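Local coordinates for integron Cassette Protein Hfx_Cass5 (PDB 3IF4), which is of unknown function but is encoded by a mobile integron gene cassette and pairs with a second copy of itself, at residues Ala28-Asp33 against Ile38-Gly43; Met55-Asn60 against Arg64-Pro69. All blocks are in the same frame, centred on the assembly; numbering follows the deposited sequence.

Interaction 1. Residues Ala28-Asp33 against Ile38-Gly43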
loop_
_atom_site.group_PDB
_atom_site.type_symbol
_atom_site.label_atom_id
_atom_site.label_comp_id
_atom_site.label_asym_id
_atom_site.label_seq_id
_atom_site.Cartn_x
_atom_site.Cartn_y
_atom_site.Cartn_z
ATOM N N ALA A 28 11.358 -21.828 4.779
ATOM C CA ALA A 28 12.713 -21.890 5.325
ATOM C C ALA A 28 13.048 -20.707 6.248
ATOM O O ALA A 28 13.835 -20.856 7.182
ATOM C CB ALA A 28 13.748 -22.014 4.209
ATOM N N ALA A 29 12.468 -19.535 5.996
ATOM C CA ALA A 29 12.730 -18.397 6.882
ATOM C C ALA A 29 11.681 -17.283 6.858
ATOM O O ALA A 29 11.049 -17.011 5.829
ATOM C CB ALA A 29 14.132 -17.824 6.626
ATOM N N ILE A 30 11.500 -16.648 8.011
ATOM C CA ILE A 30 10.750 -15.402 8.091
ATOM C C ILE A 30 11.713 -14.352 8.623
ATOM O O ILE A 30 12.371 -14.558 9.653
ATOM C CB ILE A 30 9.536 -15.509 9.029
ATOM C CG1 ILE A 30 8.640 -16.683 8.627
ATOM C CG2 ILE A 30 8.756 -14.187 9.053
ATOM C CD1 ILE A 30 7.927 -16.476 7.320
ATOM N N GLU A 31 11.816 -13.242 7.905
ATOM C CA GLU A 31 12.762 -12.191 8.258
ATOM C C GLU A 31 12.207 -10.795 7.989
ATOM O O GLU A 31 11.667 -10.523 6.913
ATOM C CB GLU A 31 14.071 -12.369 7.489
ATOM C CG GLU A 31 14.937 -11.107 7.466
ATOM C CD GLU A 31 16.413 -11.393 7.176
ATOM O OE1 GLU A 31 16.741 -12.495 6.685
ATOM O OE2 GLU A 31 17.248 -10.504 7.451
ATOM N N ILE A 32 12.333 -9.916 8.979
ATOM C CA ILE A 32 12.059 -8.502 8.773
ATOM C C ILE A 32 13.394 -7.825 8.506
ATOM O O ILE A 32 14.285 -7.832 9.363
ATOM C CB ILE A 32 11.368 -7.875 9.989
ATOM C CG1 ILE A 32 9.961 -8.448 10.134
ATOM C CG2 ILE A 32 11.301 -6.361 9.843
ATOM C CD1 ILE A 32 9.258 -8.014 11.395
ATOM N N ASP A 33 13.553 -7.263 7.309
ATOM C CA ASP A 33 14.852 -6.723 6.924
ATOM C C ASP A 33 15.100 -5.336 7.521
ATOM O O ASP A 33 14.280 -4.826 8.292
ATOM C CB ASP A 33 15.031 -6.716 5.399
ATOM C CG ASP A 33 14.096 -5.745 4.697
ATOM O OD1 ASP A 33 13.465 -4.903 5.366
ATOM O OD2 ASP A 33 14.005 -5.829 3.459
ATOM N N ILE A 38 8.812 -7.444 5.532
ATOM C CA ILE A 38 8.816 -8.821 5.992
ATOM C C ILE A 38 9.014 -9.778 4.818
ATOM O O ILE A 38 8.346 -9.664 3.782
ATOM C CB ILE A 38 7.555 -9.181 6.812
ATOM C CG1 ILE A 38 7.637 -10.639 7.277
ATOM C CG2 ILE A 38 6.288 -8.920 6.008
ATOM C CD1 ILE A 38 6.710 -10.975 8.433
ATOM N N HIS A 39 9.948 -10.712 4.997
ATOM C CA HIS A 39 10.357 -11.651 3.957
ATOM C C HIS A 39 9.973 -13.082 4.301
ATOM O O HIS A 39 10.192 -13.535 5.427
ATOM C CB HIS A 39 11.872 -11.597 3.768
ATOM C CG HIS A 39 12.354 -10.393 3.018
ATOM N ND1 HIS A 39 12.435 -9.139 3.593
ATOM C CD2 HIS A 39 12.804 -10.258 1.751
ATOM C CE1 HIS A 39 12.913 -8.284 2.706
ATOM N NE2 HIS A 39 13.144 -8.936 1.580
ATOM N N VAL A 40 9.404 -13.788 3.325
ATOM C CA VAL A 40 9.113 -15.204 3.465
ATOM C C VAL A 40 9.929 -15.985 2.431
ATOM O O VAL A 40 9.747 -15.821 1.222
ATOM C CB VAL A 40 7.610 -15.519 3.289
ATOM C CG1 VAL A 40 7.375 -17.029 3.383
ATOM C CG2 VAL A 40 6.776 -14.783 4.324
ATOM N N THR A 41 10.846 -16.812 2.920
ATOM C CA THR A 41 11.729 -17.589 2.063
ATOM C C THR A 41 11.217 -19.019 1.964
ATOM O O THR A 41 11.285 -19.768 2.934
ATOM C CB THR A 41 13.156 -17.633 2.635
ATOM O OG1 THR A 41 13.613 -16.295 2.876
ATOM C CG2 THR A 41 14.101 -18.347 1.669
ATOM N N PRO A 42 10.690 -19.396 0.792
ATOM C CA PRO A 42 10.152 -20.740 0.585
ATOM C C PRO A 42 11.273 -21.771 0.617
ATOM O O PRO A 42 12.425 -21.439 0.345
ATOM C CB PRO A 42 9.545 -20.668 -0.818
ATOM C CG PRO A 42 9.474 -19.198 -1.157
ATOM C CD PRO A 42 10.609 -18.576 -0.428
ATOM N N GLY A 43 10.932 -23.009 0.953
ATOM C CA GLY A 43 11.912 -24.074 1.029
ATOM C C GLY A 43 12.527 -24.432 -0.310
ATOM O O GLY A 43 13.703 -24.770 -0.374
HETATM O O HOH W 1 13.252 -14.875 4.995
#

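Interaction 2. Residues Met55-Asn60 against Arg64-Pro69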
loop_
_atom_site.group_PDB
_atom_site.type_symbol
_atom_site.label_atom_id
_atom_site.label_comp_id
_atom_site.label_asym_id
_atom_site.label_seq_id
_atom_site.Cartn_x
_atom_site.Cartn_y
_atom_site.Cartn_z
HETATM N N MSE A 55 -1.083 -8.341 -5.988
HETATM C CA MSE A 55 -1.423 -8.366 -4.569
HETATM C C MSE A 55 -0.408 -7.608 -3.722
HETATM O O MSE A 55 -0.393 -7.741 -2.495
HETATM C CB MSE A 55 -1.556 -9.818 -4.073
HETATM C CG MSE A 55 -2.803 -10.519 -4.603
HETATM SE SE MSE A 55 -2.939 -12.427 -4.231
HETATM C CE MSE A 55 -3.007 -12.383 -2.291
ATOM N N GLU A 56 0.441 -6.822 -4.377
ATOM C CA GLU A 56 1.491 -6.071 -3.680
ATOM C C GLU A 56 2.576 -6.961 -3.054
ATOM O O GLU A 56 3.323 -6.526 -2.181
ATOM C CB GLU A 56 0.884 -5.149 -2.621
ATOM C CG GLU A 56 -0.072 -4.122 -3.192
ATOM C CD GLU A 56 0.533 -3.352 -4.358
ATOM O OE1 GLU A 56 0.728 -2.125 -4.217
ATOM O OE2 GLU A 56 0.818 -3.967 -5.412
ATOM N N VAL A 57 2.658 -8.207 -3.503
ATOM C CA VAL A 57 3.733 -9.089 -3.077
ATOM C C VAL A 57 4.810 -9.096 -4.152
ATOM O O VAL A 57 4.503 -9.018 -5.339
ATOM C CB VAL A 57 3.202 -10.504 -2.856
ATOM C CG1 VAL A 57 4.314 -11.436 -2.398
ATOM C CG2 VAL A 57 2.072 -10.462 -1.843
ATOM N N SER A 58 6.070 -9.178 -3.746
ATOM C CA SER A 58 7.158 -9.205 -4.713
ATOM C C SER A 58 8.100 -10.370 -4.469
ATOM O O SER A 58 8.143 -10.938 -3.377
ATOM C CB SER A 58 7.951 -7.903 -4.670
ATOM O OG SER A 58 7.093 -6.825 -4.405
ATOM N N TRP A 59 8.860 -10.716 -5.498
ATOM C CA TRP A 59 9.843 -11.782 -5.398
ATOM C C TRP A 59 11.223 -11.173 -5.589
ATOM O O TRP A 59 11.466 -10.477 -6.565
ATOM C CB TRP A 59 9.578 -12.863 -6.451
ATOM C CG TRP A 59 10.640 -13.956 -6.539
ATOM C CD1 TRP A 59 11.591 -14.103 -7.515
ATOM C CD2 TRP A 59 10.832 -15.053 -5.628
ATOM N NE1 TRP A 59 12.360 -15.220 -7.265
ATOM C CE2 TRP A 59 11.916 -15.819 -6.118
ATOM C CE3 TRP A 59 10.196 -15.458 -4.451
ATOM C CZ2 TRP A 59 12.381 -16.965 -5.464
ATOM C CZ3 TRP A 59 10.658 -16.600 -3.801
ATOM C CH2 TRP A 59 11.738 -17.342 -4.314
ATOM N N ASN A 60 12.114 -11.415 -4.639
ATOM C CA ASN A 60 13.483 -10.948 -4.755
ATOM C C ASN A 60 14.382 -12.138 -5.054
ATOM O O ASN A 60 14.610 -12.991 -4.190
ATOM C CB ASN A 60 13.916 -10.250 -3.466
ATOM C CG ASN A 60 15.293 -9.634 -3.574
ATOM O OD1 ASN A 60 16.309 -10.338 -3.596
ATOM N ND2 ASN A 60 15.338 -8.308 -3.641
ATOM N N ARG A 64 15.958 -14.933 -2.932
ATOM C CA ARG A 64 14.928 -15.947 -3.155
ATOM C C ARG A 64 13.809 -15.883 -2.110
ATOM O O ARG A 64 13.506 -16.869 -1.433
ATOM C CB ARG A 64 15.553 -17.352 -3.222
ATOM C CG ARG A 64 16.309 -17.614 -4.522
ATOM C CD ARG A 64 16.878 -19.022 -4.601
ATOM N NE ARG A 64 15.845 -20.051 -4.745
ATOM C CZ ARG A 64 15.191 -20.309 -5.876
ATOM N NH1 ARG A 64 15.444 -19.603 -6.974
ATOM N NH2 ARG A 64 14.275 -21.269 -5.907
ATOM N N SER A 65 13.184 -14.719 -1.990
ATOM C CA SER A 65 12.134 -14.542 -0.997
ATOM C C SER A 65 10.967 -13.724 -1.529
ATOM O O SER A 65 11.141 -12.854 -2.379
ATOM C CB SER A 65 12.709 -13.864 0.250
ATOM O OG SER A 65 13.334 -12.627 -0.088
ATOM N N LEU A 66 9.778 -14.035 -1.027
ATOM C CA LEU A 66 8.611 -13.202 -1.202
ATOM C C LEU A 66 8.691 -12.137 -0.126
ATOM O O LEU A 66 9.077 -12.438 1.000
ATOM C CB LEU A 66 7.344 -14.019 -0.993
ATOM C CG LEU A 66 7.150 -15.193 -1.947
ATOM C CD1 LEU A 66 6.334 -16.320 -1.296
ATOM C CD2 LEU A 66 6.503 -14.704 -3.235
ATOM N N HIS A 67 8.329 -10.898 -0.455
ATOM C CA HIS A 67 8.368 -9.843 0.552
ATOM C C HIS A 67 7.298 -8.776 0.365
ATOM O O HIS A 67 6.724 -8.625 -0.713
ATOM C CB HIS A 67 9.758 -9.205 0.626
ATOM C CG HIS A 67 10.142 -8.442 -0.604
ATOM N ND1 HIS A 67 9.638 -7.191 -0.891
ATOM C CD2 HIS A 67 10.991 -8.748 -1.614
ATOM C CE1 HIS A 67 10.155 -6.762 -2.029
ATOM N NE2 HIS A 67 10.981 -7.686 -2.487
ATOM N N SER A 68 7.041 -8.044 1.442
ATOM C CA SER A 68 6.075 -6.959 1.443
ATOM C C SER A 68 6.763 -5.668 1.035
ATOM O O SER A 68 7.977 -5.648 0.836
ATOM C CB SER A 68 5.480 -6.799 2.843
ATOM O OG SER A 68 6.450 -6.329 3.766
ATOM N N PRO A 69 5.988 -4.584 0.891
ATOM C CA PRO A 69 6.576 -3.252 0.751
ATOM C C PRO A 69 7.068 -2.791 2.113
ATOM O O PRO A 69 6.914 -3.524 3.091
ATOM C CB PRO A 69 5.389 -2.382 0.331
ATOM C CG PRO A 69 4.308 -3.335 -0.075
ATOM C CD PRO A 69 4.527 -4.559 0.739
HETATM O O HOH W 2 5.893 -6.258 -2.201
#

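Interaction 1. Residues Ala28-Asp33 against Ile38-Gly43
Ala28 and Ala29 together face the single residue Thr41, a classic beta bulge in the antiparallel hairpin made by strands 23-32 and 38-42. Both amides reach Thr41 O: Ala28 N at 2.8 Å comes in nearly head-on to the carbonyl, whereas Ala29 N at 3.3 Å takes a lone pair. To fit in the extra residue, Ala28 leaves the extended conformation, its psi falling to -31°. Its side chain points toward the partner strand and sets CB 3.6 Å from Thr41 O, so a plain methyl group suits the spot.

Beyond the bulge the ladder is regular. Thr41 N donates to Ala29 O at 2.9 Å in an almost straight bond (177°), and Glu31 and His39 exchange two more, the shorter being His39 N to Glu31 O at 2.6 Å. Between these pairs the alpha hydrogens of Ile30 and Val40 point at carbonyl oxygens of the other strand, and past them that of Ile38 at Glu31 O.

Apolar packing occupies the face with Ile30, Ile32, Ile38 and Val40. Ile30 serves two neighbours with its two branches: CG1 stands beside the backbone N (chi1 -54°) and carries CD1 to within 3.6 Å of Val40 CG2, while CG2 meets Ile38 CD1 at 3.9 Å. Beta-branched residues favour extended backbones and suit this buried side, which also receives Trp102 and Leu109 of the second subunit.

The other face, that of Ala29, Glu31, His39 and Thr41, is mostly polar. The His39 ring has Glu31 O at its edge and also meets the ring of His67 on the next strand. At the turn end, Asp33 OD2 forms a salt bridge with Arg37. Near the bulge, a water lies 2.6 Å from Thr41 OG1 and donates a weak bond to Ala29 O.

Interaction 2. Residues Met55-Asn60 against Arg64-Pro69
His67 O accepts from two donors, Ser58 N at 3.2 Å and a water at 2.9 Å. That water also donates to Glu56 O, 2.6 Å from its oxygen, and accepts from the Ser58 hydroxyl, so three groups hold it where the strands begin to part.

The His67 ring lies across the strand pair. Its CG sits in the tight position between the backbone N and carbonyl carbon (chi1 67°), which swings the imidazole over Ser58. Ser58 CB stands over the ring face, 4.0 Å from the centroid, as a CH-pi contact, while Asn60 CB meets the ring edge. ND1, above the carbonyl plane, donates at 2.8 Å to Ser68 O, which lies in the ring plane and fixes the rotation. Trimming the ring to an alanine would probably cost Ser68 O this donor and open a gap beside Ser58 and Asn60.

On the opposite face, that of Trp59 and Leu66, the indole folds back over the partner strand: one face rests on the Arg64-Ser65 backbone, with CH2 3.4 Å from Arg64 C. Its CE3 edge meets Leu66 CG at 4.0 Å, in plane, and Leu66 CD2 continues to Val57 CG1. A broad flat residue suits this task, since it covers backbone and leucine together. The Arg64 chain bends so that its guanidinium turns a face to Trp59 CZ2. Glu61 ties both residues down, bonding Trp59 NE1 and forming a salt bridge with Arg64 NH1.

Asn60 N donates to Ser65 O at 2.9 Å, and Ser65 N returns a bond to Asn60 O. Asn60 OD1 turns to Ser62 and Thr63 in the connecting loop. Arg64, in the left-handed region (phi 43°), faces Asn60 together with Ser65: a G1 beta bulge, a familiar ending for a tight antiparallel hairpin.

Overall arrangement
From the N terminus, strand 23-32 runs into a short turn, and interaction 1 closes it by bringing 38-43 back alongside 28-33. After a longer excursion the chain enters 55-60, and interaction 2 closes the three-residue turn to 64-69. The two hairpins follow in series, neither nested nor crossed. They join because strand 65-67 settles beside strand 38-42, where Val40 N and Leu66 O lie 2.7 Å apart, a probable hydrogen bond. The sheet order is therefore 23-32, 38-42, 65-67, 58-60. Both contacts touch the second subunit: a strand of that chain pairs in parallel with residues 29-31, while residues such as its Trp79 and Ile83 pack on interaction 2.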